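Local coordinates for serine repeat antigen 5 (Plasmodium falciparum, PDB 6X42), which belongs to the papain-like cysteine protease family and, as a pseudo-zymogen of the malaria parasite, probably lacks ordinary protease activity, at residues L112-N117 / H135-W140; A78-N83 / Q128-E133. All blocks are in the same frame, centred on the assembly; numbering follows the deposited sequence.

Contact 1 (L112-N117 / H135-W140)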
# COMPACT_ATOMS: atom_id res chain seq x y z
N LEU A 112 12.50 9.77 8.24
CA LEU A 112 11.10 9.89 7.83
C LEU A 112 10.44 10.75 8.88
O LEU A 112 10.13 10.27 9.98
CB LEU A 112 10.41 8.54 7.74
CG LEU A 112 10.87 7.68 6.58
CD1 LEU A 112 10.23 6.31 6.72
CD2 LEU A 112 10.54 8.34 5.24
N PRO A 113 10.21 12.02 8.60
CA PRO A 113 9.46 12.85 9.53
C PRO A 113 8.02 12.40 9.62
O PRO A 113 7.46 11.75 8.74
CB PRO A 113 9.54 14.26 8.92
CG PRO A 113 10.66 14.21 7.92
CD PRO A 113 10.68 12.79 7.43
N ALA A 114 7.40 12.81 10.71
CA ALA A 114 5.98 12.63 10.88
C ALA A 114 5.20 13.67 10.07
O ALA A 114 5.67 14.80 9.85
CB ALA A 114 5.62 12.77 12.36
N GLU A 115 4.01 13.26 9.63
CA GLU A 115 3.08 14.16 8.97
C GLU A 115 2.92 15.46 9.74
O GLU A 115 2.86 16.54 9.14
CB GLU A 115 1.72 13.45 8.84
CG GLU A 115 0.58 14.30 8.32
CD GLU A 115 0.71 14.61 6.86
OE1 GLU A 115 1.68 14.15 6.25
OE2 GLU A 115 -0.16 15.31 6.33
N SER A 116 2.79 15.38 11.06
CA SER A 116 2.59 16.59 11.86
C SER A 116 3.71 17.60 11.65
O SER A 116 3.48 18.81 11.70
CB SER A 116 2.48 16.20 13.33
OG SER A 116 1.30 15.44 13.55
N ASN A 117 4.93 17.12 11.40
CA ASN A 117 6.08 18.00 11.25
C ASN A 117 6.13 18.68 9.88
O ASN A 117 6.68 19.77 9.76
CB ASN A 117 7.37 17.19 11.42
CG ASN A 117 7.48 16.54 12.78
OD1 ASN A 117 7.99 15.42 12.88
ND2 ASN A 117 7.05 17.23 13.83
N HIS A 135 13.05 19.33 16.76
CA HIS A 135 11.95 18.67 17.47
C HIS A 135 11.23 17.63 16.62
O HIS A 135 10.30 16.98 17.12
CB HIS A 135 10.94 19.70 17.98
CG HIS A 135 10.05 20.27 16.91
ND1 HIS A 135 10.43 21.33 16.11
CD2 HIS A 135 8.79 19.94 16.52
CE1 HIS A 135 9.44 21.62 15.28
NE2 HIS A 135 8.44 20.79 15.50
N TRP A 136 11.64 17.44 15.37
CA TRP A 136 10.93 16.50 14.51
C TRP A 136 11.16 15.06 14.95
O TRP A 136 12.24 14.70 15.43
CB TRP A 136 11.41 16.70 13.07
CG TRP A 136 10.81 17.89 12.34
CD1 TRP A 136 10.13 18.94 12.88
CD2 TRP A 136 10.83 18.12 10.92
NE1 TRP A 136 9.73 19.81 11.89
CE2 TRP A 136 10.16 19.33 10.68
CE3 TRP A 136 11.35 17.41 9.84
CZ2 TRP A 136 9.98 19.85 9.39
CZ3 TRP A 136 11.19 17.93 8.57
CH2 TRP A 136 10.51 19.13 8.35
N MET A 137 10.13 14.22 14.81
CA MET A 137 10.24 12.78 15.04
C MET A 137 10.85 12.09 13.83
O MET A 137 10.54 12.42 12.69
CB MET A 137 8.86 12.14 15.18
CG MET A 137 7.90 12.74 16.16
SD MET A 137 6.34 11.80 16.14
CE MET A 137 6.89 10.12 16.51
N ASN A 138 11.66 11.07 14.08
CA ASN A 138 12.15 10.18 13.02
C ASN A 138 11.43 8.84 13.15
O ASN A 138 11.77 8.03 14.02
CB ASN A 138 13.66 9.97 13.09
CG ASN A 138 14.21 9.26 11.87
OD1 ASN A 138 13.46 8.86 10.97
ND2 ASN A 138 15.53 9.09 11.83
N LEU A 139 10.48 8.59 12.27
CA LEU A 139 9.73 7.34 12.30
C LEU A 139 10.51 6.19 11.70
O LEU A 139 9.99 5.07 11.63
CB LEU A 139 8.38 7.53 11.60
CG LEU A 139 7.49 8.58 12.27
CD1 LEU A 139 6.28 8.87 11.40
CD2 LEU A 139 7.07 8.13 13.66
N TRP A 140 11.73 6.45 11.26
CA TRP A 140 12.65 5.44 10.75
C TRP A 140 13.81 5.21 11.71
O TRP A 140 14.75 4.50 11.37
CB TRP A 140 13.17 5.88 9.38
CG TRP A 140 13.94 4.82 8.69
CD1 TRP A 140 15.20 4.92 8.19
CD2 TRP A 140 13.49 3.49 8.40
NE1 TRP A 140 15.58 3.73 7.62
CE2 TRP A 140 14.55 2.83 7.74
CE3 TRP A 140 12.31 2.79 8.65
CZ2 TRP A 140 14.45 1.52 7.32
CZ3 TRP A 140 12.22 1.47 8.22
CH2 TRP A 140 13.28 0.86 7.56
O HOH W 1 7.85 16.38 16.62
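Asn117 lies flat against the indole of Trp136 in a CH-pi contact, while at the other end of the contact, within the helical half of a papain-like fold, the Asn138 OD1 that closes an Asx turn with Trp140 N also accepts from Leu112 N. Three direct hydrogen bonds join the loops. Asn138 has its CG anti to the backbone N (chi1 -170°). Its OD1 takes Leu112 N at 3.0 Å, and Trp140 N reaches the same oxygen from the opposite face of the amide plane. Asparagine suits this place because its short amide can serve both N-H groups, while its ND2 is given to Gly110 O. Leu139 N returns a nearly straight bond of 2.9 Å to Leu112 O. Farther along, Asn117 OD1 takes Met137 N at 3.1 Å, and a water links Asn117 ND2 to His135 O.

Apolar and CH-pi contacts accompany these bonds. Leu112, buried against Ile106 of helix 99-109, brings CD1 to Trp140 CB. Ala114, whose methyl points at the other loop, meets Met137 SD and Leu139 CD1. Pro113 puts CB 3.7 Å from Trp136 CE3. The amide of Asn117 and the indole are 6° from parallel, and the CH-pi donor, Asn117 CB, sits 3.4 Å from the centroid of the Trp136 five-membered ring, almost exactly on its normal.

Contact 2 (A78-N83 / Q128-E133)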
# COMPACT_ATOMS: atom_id res chain seq x y z
N ALA A 78 4.25 12.21 3.78
CA ALA A 78 4.37 11.95 2.35
C ALA A 78 5.09 13.10 1.66
O ALA A 78 5.81 12.89 0.67
CB ALA A 78 2.99 11.79 1.72
N LEU A 79 4.87 14.33 2.12
CA LEU A 79 5.46 15.49 1.45
C LEU A 79 6.98 15.49 1.55
O LEU A 79 7.68 15.88 0.60
CB LEU A 79 4.87 16.77 2.03
CG LEU A 79 5.11 18.05 1.22
CD1 LEU A 79 4.43 17.96 -0.14
CD2 LEU A 79 4.62 19.28 2.00
N TYR A 80 7.53 15.03 2.68
CA TYR A 80 8.98 14.93 2.80
C TYR A 80 9.55 13.99 1.75
O TYR A 80 10.55 14.29 1.10
CB TYR A 80 9.38 14.49 4.21
CG TYR A 80 10.86 14.64 4.47
CD1 TYR A 80 11.39 15.85 4.90
CD2 TYR A 80 11.74 13.59 4.24
CE1 TYR A 80 12.75 16.00 5.12
CE2 TYR A 80 13.10 13.73 4.47
CZ TYR A 80 13.60 14.93 4.90
OH TYR A 80 14.96 15.09 5.11
N VAL A 81 8.91 12.82 1.59
CA VAL A 81 9.36 11.85 0.61
C VAL A 81 9.22 12.39 -0.80
O VAL A 81 10.06 12.13 -1.67
CB VAL A 81 8.64 10.50 0.81
CG1 VAL A 81 9.06 9.50 -0.24
CG2 VAL A 81 8.88 9.99 2.23
N ALA A 82 8.15 13.14 -1.08
CA ALA A 82 7.99 13.71 -2.41
C ALA A 82 9.10 14.68 -2.74
O ALA A 82 9.55 14.75 -3.89
CB ALA A 82 6.66 14.46 -2.49
N ASN A 83 9.54 15.46 -1.77
CA ASN A 83 10.35 16.64 -2.05
C ASN A 83 11.84 16.44 -1.82
O ASN A 83 12.62 17.28 -2.25
CB ASN A 83 9.85 17.82 -1.23
CG ASN A 83 8.48 18.27 -1.68
OD1 ASN A 83 8.02 17.89 -2.77
ND2 ASN A 83 7.82 19.10 -0.89
N GLN A 128 11.10 22.91 -2.30
CA GLN A 128 12.41 22.53 -1.78
C GLN A 128 12.27 21.62 -0.57
O GLN A 128 11.39 21.80 0.28
CB GLN A 128 13.17 23.80 -1.40
CG GLN A 128 14.52 23.54 -0.78
CD GLN A 128 15.08 24.76 -0.11
OE1 GLN A 128 15.28 25.78 -0.75
NE2 GLN A 128 15.34 24.66 1.20
N CYS A 129 13.14 20.63 -0.49
CA CYS A 129 13.19 19.74 0.66
C CYS A 129 13.44 20.55 1.93
O CYS A 129 14.41 21.33 1.97
CB CYS A 129 14.32 18.73 0.45
SG CYS A 129 14.58 17.56 1.79
N PRO A 130 12.61 20.42 2.96
CA PRO A 130 12.78 21.23 4.17
C PRO A 130 13.92 20.72 5.04
O PRO A 130 14.27 19.54 5.04
CB PRO A 130 11.44 21.06 4.89
CG PRO A 130 11.04 19.67 4.53
CD PRO A 130 11.45 19.52 3.07
N LYS A 131 14.48 21.66 5.80
CA LYS A 131 15.44 21.30 6.84
C LYS A 131 14.73 20.50 7.93
O LYS A 131 13.61 20.82 8.33
CB LYS A 131 16.01 22.56 7.49
CG LYS A 131 16.45 22.35 8.97
CD LYS A 131 17.33 23.44 9.53
CE LYS A 131 17.69 23.14 10.99
NZ LYS A 131 18.40 24.27 11.63
N VAL A 132 15.39 19.46 8.42
CA VAL A 132 14.85 18.70 9.53
C VAL A 132 15.07 19.50 10.80
O VAL A 132 16.21 19.84 11.14
CB VAL A 132 15.49 17.31 9.62
CG1 VAL A 132 15.10 16.62 10.93
CG2 VAL A 132 15.06 16.47 8.42
N GLU A 133 13.99 19.85 11.49
CA GLU A 133 14.08 20.65 12.69
C GLU A 133 14.36 19.77 13.92
O GLU A 133 14.09 18.56 13.93
CB GLU A 133 12.79 21.46 12.90
CG GLU A 133 12.36 22.32 11.70
CD GLU A 133 13.18 23.59 11.52
OE1 GLU A 133 13.93 23.99 12.43
OE2 GLU A 133 13.07 24.21 10.44
O HOH W 2 16.13 17.53 4.96
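The ring of Tyr80 is the flat group that meets the 128-133 loop: Pro130 O lies at its edge, close to the ring plane and 3.9 Å from CE1, while Cys129 SG and Val132 CG2 approach obliquely. The sulfur stands 4.6 Å from the Tyr80 ring centroid, 34° off the normal, a sulfur-aromatic contact. Tyr80 CG is anti to the backbone N (chi1 -168°), beside the carbonyl carbon. Pro130 CG packs 3.9 Å from Tyr80 CD1, a rigid apolar ring against an aromatic one. Val132, crossing the tyrosine at about a right angle, sets CG2 3.6 Å from Tyr80 OH.

At the end of the helix, Cys129 CB rests 3.5 Å from Asn83 O, and Cys129 SG is joined by a disulfide to Cys84, the residue after Asn83. Asn83 holds the preceding part of the same loop, its OD1 accepting from Gly126 N and its ND2 donating to Tyr118 OH and Lys124 O.

Tyrosine suits its place by offering both an apolar ring and a polar tip. A water 2.7 Å from Tyr80 OH donates to Pro130 O, also at 2.7 Å. Polar linkage between the segments therefore runs through water, while the disulfide ties the loop covalently to the residue just past the helix.

How the contacts relate
Both contacts lie about 20 Å from the centre of the chain, and their segments alternate along the sequence. Each is partly buried: contact 1 runs from the buried Leu112 to the exposed His135, whereas contact 2 sets the buried Tyr80 against partly exposed loop residues. Both draw on the long connection between helix 99-109 and strand 144-145. Contact 1 joins two parts of it by direct hydrogen bonds as well as apolar packing and a water; contact 2 brings it to helix 78-83 through apolar packing, a water and the adjacent disulfide. They meet where Pro113 CD packs 3.5 Å from Tyr80 CD2 and where Trp136 CH2 lies 3.9 Å from Pro130 CG, so that two prolines and two aromatic rings touch in a closed circuit.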